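Local coordinates for glycosyl hydrolase BlGH5_18 (Bifidobacterium longum subsp. infantis, PDB 7LQX), which probably hydrolyses the beta-mannosidic linkage of N-glycan core fragments, at residues 114-118 and 119-123. Numbering follows the deposited sequence.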
ATOM      1  N   ASP A 114       4.312   6.159  -3.832  1.00  6.03           N
ATOM      2  CA  ASP A 114       3.065   6.417  -3.129  1.00  6.39           C
ATOM      3  C   ASP A 114       2.854   5.345  -2.063  1.00  6.95           C
ATOM      4  O   ASP A 114       2.969   4.151  -2.348  1.00  7.96           O
ATOM      5  CB  ASP A 114       1.867   6.344  -4.080  1.00  7.07           C
ATOM      6  CG  ASP A 114       1.693   7.562  -4.966  1.00  7.98           C
ATOM      7  OD1 ASP A 114       2.352   8.611  -4.760  1.00  7.96           O
ATOM      8  OD2 ASP A 114       0.854   7.431  -5.889  1.00  7.98           O
ATOM      9  N   PHE A 115       2.513   5.772  -0.852  1.00  6.91           N
ATOM     10  CA  PHE A 115       2.178   4.895   0.267  1.00  6.48           C
ATOM     11  C   PHE A 115       0.745   5.210   0.675  1.00  7.08           C
ATOM     12  O   PHE A 115       0.511   6.109   1.483  1.00  7.76           O
ATOM     13  CB  PHE A 115       3.129   5.137   1.446  1.00  7.77           C
ATOM     14  CG  PHE A 115       4.550   4.775   1.158  1.00  7.57           C
ATOM     15  CD1 PHE A 115       4.991   3.489   1.358  1.00  9.41           C
ATOM     16  CD2 PHE A 115       5.444   5.717   0.677  1.00  8.55           C
ATOM     17  CE1 PHE A 115       6.297   3.141   1.084  1.00 10.90           C
ATOM     18  CE2 PHE A 115       6.749   5.375   0.410  1.00  9.83           C
ATOM     19  CZ  PHE A 115       7.173   4.082   0.606  1.00 10.94           C
ATOM     20  N   LEU A 116      -0.209   4.498   0.109  1.00  7.45           N
ATOM     21  CA  LEU A 116      -1.597   4.675   0.490  1.00  8.62           C
ATOM     22  C   LEU A 116      -2.093   3.478   1.280  1.00  9.01           C
ATOM     23  O   LEU A 116      -1.765   2.337   0.943  1.00  8.99           O
ATOM     24  CB  LEU A 116      -2.501   4.843  -0.729  1.00  9.61           C
ATOM     25  CG  LEU A 116      -2.417   6.205  -1.400  1.00 10.82           C
ATOM     26  CD1 LEU A 116      -3.494   6.289  -2.479  1.00 12.65           C
ATOM     27  CD2 LEU A 116      -2.579   7.369  -0.432  1.00 11.80           C
ATOM     28  N   PRO A 117      -2.904   3.695   2.310  1.00  6.98           N
ATOM     29  CA  PRO A 117      -3.578   2.564   2.952  1.00  8.77           C
ATOM     30  C   PRO A 117      -4.479   1.826   1.973  1.00  8.63           C
ATOM     31  O   PRO A 117      -5.009   2.400   1.017  1.00  8.05           O
ATOM     32  CB  PRO A 117      -4.410   3.227   4.059  1.00  9.79           C
ATOM     33  CG  PRO A 117      -3.770   4.585   4.271  1.00 10.56           C
ATOM     34  CD  PRO A 117      -3.279   4.986   2.922  1.00  7.71           C
ATOM     35  N   SER A 118      -4.684   0.537   2.251  1.00  7.48           N
ATOM     36  CA  SER A 118      -5.460  -0.323   1.358  1.00  8.26           C
ATOM     37  C   SER A 118      -6.913   0.118   1.241  1.00  8.14           C
ATOM     38  O   SER A 118      -7.584  -0.232   0.264  1.00  8.53           O
ATOM     39  CB  SER A 118      -5.376  -1.779   1.827  1.00  9.70           C
ATOM     40  OG  SER A 118      -5.823  -1.935   3.160  1.00 11.94           O
ATOM     41  N   TRP A 119      -7.403   0.906   2.198  1.00  7.01           N
ATOM     42  CA  TRP A 119      -8.778   1.384   2.175  1.00  8.27           C
ATOM     43  C   TRP A 119      -8.977   2.591   1.273  1.00  7.62           C
ATOM     44  O   TRP A 119     -10.084   3.136   1.233  1.00  9.17           O
ATOM     45  CB  TRP A 119      -9.271   1.681   3.595  1.00  8.99           C
ATOM     46  CG  TRP A 119      -8.428   2.601   4.446  1.00  7.90           C
ATOM     47  CD1 TRP A 119      -7.381   2.250   5.251  1.00  8.96           C
ATOM     48  CD2 TRP A 119      -8.610   4.012   4.628  1.00  9.61           C
ATOM     49  NE1 TRP A 119      -6.899   3.352   5.911  1.00  8.99           N
ATOM     50  CE2 TRP A 119      -7.621   4.451   5.529  1.00  8.28           C
ATOM     51  CE3 TRP A 119      -9.502   4.951   4.104  1.00 10.16           C
ATOM     52  CZ2 TRP A 119      -7.505   5.785   5.917  1.00  9.59           C
ATOM     53  CZ3 TRP A 119      -9.383   6.277   4.495  1.00 11.09           C
ATOM     54  CH2 TRP A 119      -8.400   6.672   5.396  1.00  9.16           C
ATOM     55  N   LEU A 120      -7.942   3.015   0.544  1.00  7.19           N
ATOM     56  CA  LEU A 120      -8.059   4.081  -0.439  1.00  7.89           C
ATOM     57  C   LEU A 120      -7.660   3.658  -1.849  1.00  8.67           C
ATOM     58  O   LEU A 120      -7.599   4.521  -2.733  1.00  9.29           O
ATOM     59  CB  LEU A 120      -7.225   5.295  -0.018  1.00  8.85           C
ATOM     60  CG  LEU A 120      -7.809   6.082   1.152  1.00  9.77           C
ATOM     61  CD1 LEU A 120      -6.829   7.142   1.633  1.00 10.28           C
ATOM     62  CD2 LEU A 120      -9.134   6.726   0.768  1.00 11.93           C
ATOM     63  N   VAL A 121      -7.407   2.367  -2.096  1.00  8.13           N
ATOM     64  CA  VAL A 121      -6.899   1.925  -3.386  1.00  9.71           C
ATOM     65  C   VAL A 121      -7.763   0.818  -3.981  1.00  9.40           C
ATOM     66  O   VAL A 121      -8.459   0.089  -3.272  1.00  8.52           O
ATOM     67  CB  VAL A 121      -5.429   1.436  -3.319  1.00 10.46           C
ATOM     68  CG1 VAL A 121      -4.548   2.482  -2.656  1.00 12.49           C
ATOM     69  CG2 VAL A 121      -5.326   0.093  -2.597  1.00 10.52           C
ATOM     70  N   THR A 122      -7.673   0.698  -5.315  1.00  8.37           N
ATOM     71  CA  THR A 122      -8.276  -0.345  -6.148  1.00  9.06           C
ATOM     72  C   THR A 122      -9.729  -0.610  -5.776  1.00  9.15           C
ATOM     73  O   THR A 122     -10.582   0.238  -6.052  1.00  9.02           O
ATOM     74  CB  THR A 122      -7.412  -1.612  -6.198  1.00  9.40           C
ATOM     75  OG1 THR A 122      -7.350  -2.216  -4.906  1.00  9.06           O
ATOM     76  CG2 THR A 122      -5.991  -1.283  -6.672  1.00 10.35           C
ATOM     77  N   TRP A 123     -10.029  -1.769  -5.181  1.00  8.23           N
ATOM     78  CA  TRP A 123     -11.412  -2.086  -4.846  1.00  8.36           C
ATOM     79  C   TRP A 123     -12.022  -1.071  -3.887  1.00  8.99           C
ATOM     80  O   TRP A 123     -13.255  -0.971  -3.800  1.00 10.46           O
ATOM     81  CB  TRP A 123     -11.479  -3.441  -4.170  1.00  8.48           C
ATOM     82  CG  TRP A 123     -10.940  -4.575  -4.966  1.00  8.60           C
ATOM     83  CD1 TRP A 123      -9.821  -5.321  -4.684  1.00  8.43           C
ATOM     84  CD2 TRP A 123     -11.484  -5.121  -6.174  1.00  9.01           C
ATOM     85  NE1 TRP A 123      -9.650  -6.296  -5.628  1.00  9.27           N
ATOM     86  CE2 TRP A 123     -10.655  -6.201  -6.553  1.00  9.06           C
ATOM     87  CE3 TRP A 123     -12.596  -4.816  -6.967  1.00  9.70           C
ATOM     88  CZ2 TRP A 123     -10.898  -6.974  -7.690  1.00 10.28           C
ATOM     89  CZ3 TRP A 123     -12.835  -5.588  -8.100  1.00 11.29           C
ATOM     90  CH2 TRP A 123     -11.991  -6.656  -8.445  1.00 12.63           C
TER
HETATM   91  O   HOH W   1      -7.993  -2.348  -1.635  1.00  7.85           O
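Pro117 and Trp119 meet at close quarters within a type I beta turn, residues 117-120, an example of a short turn whose side chains pack on one another across the backbone bond that closes it. Pro117 CB lies over one face of the indole, 3.1 Å from Trp119 NE1. The chi1 of Trp119 (53°) sets CG between its own backbone N and carbonyl carbon, folding the ring back alongside the proline. Leu120 CG lies on the same face, 3.5 Å above the plane and offset toward the rim at the six-membered ring, while Pro117 CB sits by the CD1-NE1 side, so both neighbours in the turn share one side of the indole. Beneath this packing runs the closing bond of the turn, Leu120 N to Pro117 O (3.0 Å, N-H...O 159°).

On the far flank the two branches of Val121 divide their work. CG1 reaches Leu116 CB at 3.7 Å, whereas CG2 rests against Ser118 O.

A second shell fixes these groups. Trp119 NE1 donates to Gln73 O, holding the indole against further rotation, and Trp69 of helix 69-72 packs on Leu116, Pro117 and Leu120. The turn belongs to the long excursion between strand 100-104 and helix 132-149 of the (beta/alpha)8 barrel, and this excursion also meets the second subunit: Thr122 OG1 bonds Asp114 OD2 of that subunit, and the bond is reciprocated. One water spans from the turn to the residue after it, donating to Ser118 O at 2.9 Å and to Val121 O at 3.0 Å.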